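Local structure of ESAT-6-like protein EsxG (Mycobacterium smegmatis, 3Q4H) at residues E16-R27 with L70-A81. The protein is a secreted WXG100-family protein of the CFP-10 subfamily that probably pairs with an ESAT-6-like partner and is probably exported by a type VII secretion system. Residues are numbered along the deposited sequence; the frame is centred on the assembly and turned at random.
Sequences EANFGAKAALMR and LDIAQLNIGDAA
R27 and D71 form a salt bridge between helix 8-38 and helix 47-77. D71 OD1 accepts from both R27 NH2, at 2.8 Å, and R27 NH1. Both hydrogen bonds are bent and weak, and the guanidinium and carboxylate planes stand 49° apart. R27 has other partners too: NE pairs with D79 of the second subunit, and NH1 bonds N67 of its own chain. L70 CB lies over one face of the guanidinium, offset toward its rim.

Q74 joins the helices with its amide. Q74 NE2 donates to G20 O over 3.3 Å, in the carbonyl plane on a lone pair, though G20 O is tilted out of the Q74 amide plane. G20 O also accepts the helical bond from A24 N. Q74 OE1 takes the backbone N of D79 at 2.7 Å, from above its carbonyl plane. The Q74 chain bends at chi2 (-72°), which turns the amide into a hole formed by G20, A23, A24 and R27. G20 CA lies 4.2 Å from G78 CA, close to D79 N, with Q74 OE1 also against it.

F19 packs against A73 and I77. Its CG, anti to the backbone N (chi1 -178°), directs the ring to them. I77 CD1 sits over the F19 ring centre in a CH-pi contact, 4.0 Å from the centroid. A73 CB meets the ring edge at F19 CE2, 3.4 Å away. L70 lays its methyl groups against A23 and M26. E16 runs its extended chain past I77 O, and its OE1 reaches A81 CB.

The pairing is the antiparallel helical hairpin of the WXG100 fold. At the break between helices 47-77 and 79-94, one Q74 amide satisfies both the G20 carbonyl and the D79 N-H. D79 OD1 pairs with R27 NE, and D79 OD2 accepts from Q74 NE2, both of the second subunit. Sharing R27 among D71, N67 and that subunit's D79 probably fixes its guanidinium, although each D71 bond is weak.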
ATOM      1  N   GLU A  16       9.475  -4.496   0.940  1.00 23.98           N
ATOM      2  CA  GLU A  16       9.026  -3.939  -0.318  1.00 23.70           C
ATOM      3  C   GLU A  16       7.531  -3.671  -0.273  1.00 22.50           C
ATOM      4  O   GLU A  16       7.076  -2.626  -0.750  1.00 22.36           O
ATOM      5  CB  GLU A  16       9.392  -4.865  -1.478  1.00 24.95           C
ATOM      6  CG  GLU A  16      10.893  -4.850  -1.803  1.00 27.29           C
ATOM      7  CD  GLU A  16      11.285  -5.802  -2.919  1.00 28.65           C
ATOM      8  OE1 GLU A  16      10.453  -6.630  -3.333  1.00 29.17           O
ATOM      9  OE2 GLU A  16      12.436  -5.726  -3.378  1.00 31.18           O
ATOM     10  N   ALA A  17       6.769  -4.590   0.313  1.00 22.24           N
ATOM     11  CA  ALA A  17       5.321  -4.410   0.402  1.00 21.51           C
ATOM     12  C   ALA A  17       5.012  -3.140   1.194  1.00 20.88           C
ATOM     13  O   ALA A  17       4.183  -2.318   0.777  1.00 19.75           O
ATOM     14  CB  ALA A  17       4.643  -5.636   1.029  1.00 21.88           C
ATOM     15  N   ASN A  18       5.717  -2.964   2.308  1.00 21.67           N
ATOM     16  CA  ASN A  18       5.561  -1.764   3.131  1.00 21.77           C
ATOM     17  C   ASN A  18       5.882  -0.487   2.357  1.00 21.68           C
ATOM     18  O   ASN A  18       5.129   0.490   2.427  1.00 21.04           O
ATOM     19  CB  ASN A  18       6.390  -1.875   4.419  1.00 23.01           C
ATOM     20  CG  ASN A  18       5.839  -2.940   5.372  1.00 23.67           C
ATOM     21  OD1 ASN A  18       4.702  -3.392   5.217  1.00 23.86           O
ATOM     22  ND2 ASN A  18       6.638  -3.348   6.346  1.00 23.86           N
ATOM     23  N   PHE A  19       6.962  -0.500   1.582  1.00 22.68           N
ATOM     24  CA  PHE A  19       7.232   0.626   0.684  1.00 22.95           C
ATOM     25  C   PHE A  19       6.070   0.836  -0.283  1.00 21.97           C
ATOM     26  O   PHE A  19       5.684   1.973  -0.552  1.00 21.39           O
ATOM     27  CB  PHE A  19       8.529   0.442  -0.118  1.00 24.39           C
ATOM     28  CG  PHE A  19       8.838   1.612  -1.020  1.00 25.00           C
ATOM     29  CD1 PHE A  19       9.548   2.704  -0.545  1.00 25.56           C
ATOM     30  CD2 PHE A  19       8.381   1.639  -2.330  1.00 25.33           C
ATOM     31  CE1 PHE A  19       9.824   3.798  -1.375  1.00 26.35           C
ATOM     32  CE2 PHE A  19       8.652   2.735  -3.163  1.00 25.90           C
ATOM     33  CZ  PHE A  19       9.378   3.808  -2.683  1.00 26.01           C
ATOM     34  N   GLY A  20       5.533  -0.269  -0.803  1.00 21.92           N
ATOM     35  CA  GLY A  20       4.418  -0.219  -1.736  1.00 21.56           C
ATOM     36  C   GLY A  20       3.184   0.411  -1.137  1.00 20.67           C
ATOM     37  O   GLY A  20       2.463   1.128  -1.816  1.00 20.20           O
ATOM     38  N   ALA A  21       2.949   0.138   0.142  1.00 20.68           N
ATOM     39  CA  ALA A  21       1.840   0.732   0.860  1.00 20.54           C
ATOM     40  C   ALA A  21       2.005   2.244   0.942  1.00 20.87           C
ATOM     41  O   ALA A  21       1.077   2.984   0.620  1.00 20.90           O
ATOM     42  CB  ALA A  21       1.732   0.137   2.243  1.00 20.69           C
ATOM     43  N   LYS A  22       3.185   2.705   1.357  1.00 21.76           N
ATOM     44  CA  LYS A  22       3.432   4.147   1.492  1.00 22.27           C
ATOM     45  C   LYS A  22       3.341   4.856   0.149  1.00 22.01           C
ATOM     46  O   LYS A  22       2.909   5.998   0.080  1.00 22.16           O
ATOM     47  CB  LYS A  22       4.800   4.428   2.113  1.00 23.50           C
ATOM     48  CG  LYS A  22       4.956   3.950   3.547  1.00 25.27           C
ATOM     49  CD  LYS A  22       6.340   4.274   4.080  1.00 28.51           C
ATOM     50  CE  LYS A  22       6.498   3.907   5.542  1.00 30.27           C
ATOM     51  NZ  LYS A  22       7.787   4.436   6.050  1.00 33.08           N
ATOM     52  N   ALA A  23       3.751   4.184  -0.917  1.00 22.18           N
ATOM     53  CA  ALA A  23       3.587   4.739  -2.245  1.00 22.39           C
ATOM     54  C   ALA A  23       2.100   4.980  -2.477  1.00 22.08           C
ATOM     55  O   ALA A  23       1.691   6.082  -2.853  1.00 22.43           O
ATOM     56  CB  ALA A  23       4.166   3.814  -3.297  1.00 22.86           C
ATOM     57  N   ALA A  24       1.278   3.971  -2.210  1.00 21.92           N
ATOM     58  CA  ALA A  24      -0.162   4.120  -2.411  1.00 21.92           C
ATOM     59  C   ALA A  24      -0.712   5.216  -1.509  1.00 21.63           C
ATOM     60  O   ALA A  24      -1.584   5.965  -1.917  1.00 22.23           O
ATOM     61  CB  ALA A  24      -0.873   2.827  -2.159  1.00 22.19           C
ATOM     62  N   LEU A  25      -0.176   5.336  -0.301  1.00 21.43           N
ATOM     63  CA  LEU A  25      -0.667   6.329   0.649  1.00 21.58           C
ATOM     64  C   LEU A  25      -0.305   7.763   0.249  1.00 22.25           C
ATOM     65  O   LEU A  25      -1.066   8.698   0.529  1.00 22.04           O
ATOM     66  CB  LEU A  25      -0.194   6.000   2.070  1.00 21.66           C
ATOM     67  CG  LEU A  25      -0.900   4.790   2.709  1.00 21.00           C
ATOM     68  CD1 LEU A  25      -0.414   4.541   4.130  1.00 20.52           C
ATOM     69  CD2 LEU A  25      -2.411   4.971   2.695  1.00 19.78           C
HETATM   70  N   MSE A  26       0.833   7.935  -0.422  1.00 23.00           N
HETATM   71  CA  MSE A  26       1.153   9.215  -1.050  1.00 24.35           C
HETATM   72  C   MSE A  26       0.101   9.574  -2.117  1.00 23.65           C
HETATM   73  O   MSE A  26      -0.499  10.641  -2.055  1.00 23.64           O
HETATM   74  CB  MSE A  26       2.546   9.181  -1.671  1.00 25.88           C
HETATM   75  CG  MSE A  26       2.944  10.454  -2.428  1.00 31.01           C
HETATM   76 SE   MSE A  26       3.056  12.094  -1.337  1.00 44.63          SE
HETATM   77  CE  MSE A  26       4.601  11.639  -0.267  1.00 40.63           C
ATOM     78  N   ARG A  27      -0.135   8.677  -3.075  1.00 22.96           N
ATOM     79  CA  ARG A  27      -1.162   8.894  -4.092  1.00 23.02           C
ATOM     80  C   ARG A  27      -2.495   9.294  -3.453  1.00 22.53           C
ATOM     81  O   ARG A  27      -3.240  10.105  -4.003  1.00 22.79           O
ATOM     82  CB  ARG A  27      -1.399   7.632  -4.922  1.00 23.62           C
ATOM     83  CG  ARG A  27      -0.202   7.082  -5.689  1.00 24.27           C
ATOM     84  CD  ARG A  27      -0.648   5.967  -6.624  1.00 24.39           C
ATOM     85  NE  ARG A  27       0.400   4.977  -6.874  1.00 24.60           N
ATOM     86  CZ  ARG A  27       1.276   5.025  -7.874  1.00 26.09           C
ATOM     87  NH1 ARG A  27       1.286   6.041  -8.734  1.00 27.78           N
ATOM     88  NH2 ARG A  27       2.171   4.057  -8.010  1.00 26.41           N
ATOM     89  N   LEU A  70       6.392   7.164  -8.746  1.00 24.30           N
ATOM     90  CA  LEU A  70       6.004   6.080  -7.851  1.00 23.22           C
ATOM     91  C   LEU A  70       5.814   4.786  -8.647  1.00 24.38           C
ATOM     92  O   LEU A  70       6.193   3.708  -8.184  1.00 24.07           O
ATOM     93  CB  LEU A  70       4.725   6.424  -7.092  1.00 21.45           C
ATOM     94  CG  LEU A  70       4.810   7.544  -6.045  1.00 21.25           C
ATOM     95  CD1 LEU A  70       3.409   7.930  -5.512  1.00 19.12           C
ATOM     96  CD2 LEU A  70       5.731   7.142  -4.897  1.00 21.28           C
ATOM     97  N   ASP A  71       5.265   4.892  -9.855  1.00 26.05           N
ATOM     98  CA  ASP A  71       5.112   3.712 -10.722  1.00 27.87           C
ATOM     99  C   ASP A  71       6.449   3.015 -10.956  1.00 29.39           C
ATOM    100  O   ASP A  71       6.504   1.789 -11.044  1.00 30.60           O
ATOM    101  CB  ASP A  71       4.456   4.069 -12.064  1.00 29.67           C
ATOM    102  CG  ASP A  71       2.963   4.348 -11.933  1.00 29.63           C
ATOM    103  OD1 ASP A  71       2.444   4.356 -10.796  1.00 28.87           O
ATOM    104  OD2 ASP A  71       2.294   4.564 -12.961  1.00 32.86           O
ATOM    105  N   ILE A  72       7.523   3.789 -11.046  1.00 30.22           N
ATOM    106  CA  ILE A  72       8.851   3.222 -11.230  1.00 31.79           C
ATOM    107  C   ILE A  72       9.322   2.592  -9.917  1.00 30.22           C
ATOM    108  O   ILE A  72       9.827   1.476  -9.908  1.00 31.16           O
ATOM    109  CB  ILE A  72       9.858   4.287 -11.745  1.00 33.78           C
ATOM    110  CG1 ILE A  72       9.416   4.805 -13.117  1.00 35.63           C
ATOM    111  CG2 ILE A  72      11.267   3.716 -11.837  1.00 35.00           C
ATOM    112  CD1 ILE A  72       9.965   6.184 -13.462  1.00 37.32           C
ATOM    113  N   ALA A  73       9.138   3.290  -8.806  1.00 28.15           N
ATOM    114  CA  ALA A  73       9.539   2.742  -7.519  1.00 27.22           C
ATOM    115  C   ALA A  73       8.874   1.385  -7.283  1.00 26.66           C
ATOM    116  O   ALA A  73       9.529   0.437  -6.850  1.00 26.87           O
ATOM    117  CB  ALA A  73       9.186   3.699  -6.407  1.00 25.40           C
ATOM    118  N   GLN A  74       7.576   1.303  -7.584  1.00 25.93           N
ATOM    119  CA  GLN A  74       6.793   0.100  -7.337  1.00 25.48           C
ATOM    120  C   GLN A  74       7.377  -1.121  -8.032  1.00 27.41           C
ATOM    121  O   GLN A  74       7.500  -2.190  -7.422  1.00 27.44           O
ATOM    122  CB  GLN A  74       5.335   0.291  -7.772  1.00 25.05           C
ATOM    123  CG  GLN A  74       4.516   1.281  -6.918  1.00 24.15           C
ATOM    124  CD  GLN A  74       4.171   0.755  -5.528  1.00 23.48           C
ATOM    125  OE1 GLN A  74       4.958   0.057  -4.909  1.00 24.09           O
ATOM    126  NE2 GLN A  74       2.991   1.103  -5.035  1.00 22.73           N
ATOM    127  N   LEU A  75       7.730  -0.971  -9.304  1.00 29.31           N
ATOM    128  CA  LEU A  75       8.294  -2.083 -10.070  1.00 31.61           C
ATOM    129  C   LEU A  75       9.673  -2.542  -9.551  1.00 32.22           C
ATOM    130  O   LEU A  75      10.010  -3.723  -9.633  1.00 33.57           O
ATOM    131  CB  LEU A  75       8.386  -1.719 -11.555  1.00 34.10           C
ATOM    132  CG  LEU A  75       7.057  -1.550 -12.307  1.00 35.09           C
ATOM    133  CD1 LEU A  75       7.283  -0.881 -13.688  1.00 37.66           C
ATOM    134  CD2 LEU A  75       6.318  -2.889 -12.463  1.00 35.12           C
ATOM    135  N   ASN A  76      10.447  -1.609  -9.003  1.00 31.48           N
ATOM    136  CA  ASN A  76      11.804  -1.888  -8.536  1.00 32.28           C
ATOM    137  C   ASN A  76      11.902  -2.354  -7.087  1.00 30.59           C
ATOM    138  O   ASN A  76      12.650  -3.283  -6.794  1.00 31.61           O
ATOM    139  CB  ASN A  76      12.684  -0.649  -8.726  1.00 33.39           C
ATOM    140  CG  ASN A  76      13.225  -0.533 -10.133  1.00 35.92           C
ATOM    141  OD1 ASN A  76      13.852  -1.464 -10.640  1.00 38.03           O
ATOM    142  ND2 ASN A  76      12.994   0.606 -10.771  1.00 34.88           N
ATOM    143  N   ILE A  77      11.175  -1.698  -6.183  1.00 28.21           N
ATOM    144  CA  ILE A  77      11.308  -1.960  -4.740  1.00 27.24           C
ATOM    145  C   ILE A  77       9.979  -1.906  -3.976  1.00 25.11           C
ATOM    146  O   ILE A  77       9.969  -1.755  -2.761  1.00 24.49           O
ATOM    147  CB  ILE A  77      12.302  -0.957  -4.066  1.00 27.85           C
ATOM    148  CG1 ILE A  77      11.818   0.484  -4.248  1.00 27.56           C
ATOM    149  CG2 ILE A  77      13.702  -1.102  -4.633  1.00 29.70           C
ATOM    150  CD1 ILE A  77      12.549   1.494  -3.384  1.00 27.97           C
ATOM    151  N   GLY A  78       8.860  -2.052  -4.677  1.00 24.69           N
ATOM    152  CA  GLY A  78       7.564  -1.786  -4.078  1.00 22.82           C
ATOM    153  C   GLY A  78       6.592  -2.922  -4.260  1.00 22.94           C
ATOM    154  O   GLY A  78       6.978  -4.087  -4.266  1.00 23.96           O
ATOM    155  N   ASP A  79       5.317  -2.569  -4.400  1.00 22.30           N
ATOM    156  CA  ASP A  79       4.235  -3.549  -4.471  1.00 22.31           C
ATOM    157  C   ASP A  79       4.494  -4.658  -5.484  1.00 23.83           C
ATOM    158  O   ASP A  79       4.305  -5.833  -5.168  1.00 24.81           O
ATOM    159  CB  ASP A  79       2.905  -2.884  -4.802  1.00 21.59           C
ATOM    160  CG  ASP A  79       1.742  -3.813  -4.580  1.00 22.44           C
ATOM    161  OD1 ASP A  79       1.493  -4.145  -3.406  1.00 22.87           O
ATOM    162  OD2 ASP A  79       1.081  -4.234  -5.560  1.00 25.65           O
ATOM    163  N   ALA A  80       4.914  -4.276  -6.689  1.00 24.75           N
ATOM    164  CA  ALA A  80       5.136  -5.223  -7.784  1.00 26.49           C
ATOM    165  C   ALA A  80       6.384  -6.050  -7.530  1.00 27.27           C
ATOM    166  O   ALA A  80       6.381  -7.258  -7.727  1.00 28.42           O
ATOM    167  CB  ALA A  80       5.258  -4.484  -9.103  1.00 27.71           C
ATOM    168  N   ALA A  81       7.453  -5.395  -7.092  1.00 27.01           N
ATOM    169  CA  ALA A  81       8.675  -6.097  -6.764  1.00 28.30           C
ATOM    170  C   ALA A  81       8.373  -7.211  -5.757  1.00 28.14           C
ATOM    171  O   ALA A  81       8.710  -8.374  -6.000  1.00 29.80           O
ATOM    172  CB  ALA A  81       9.709  -5.137  -6.224  1.00 27.90           C
TER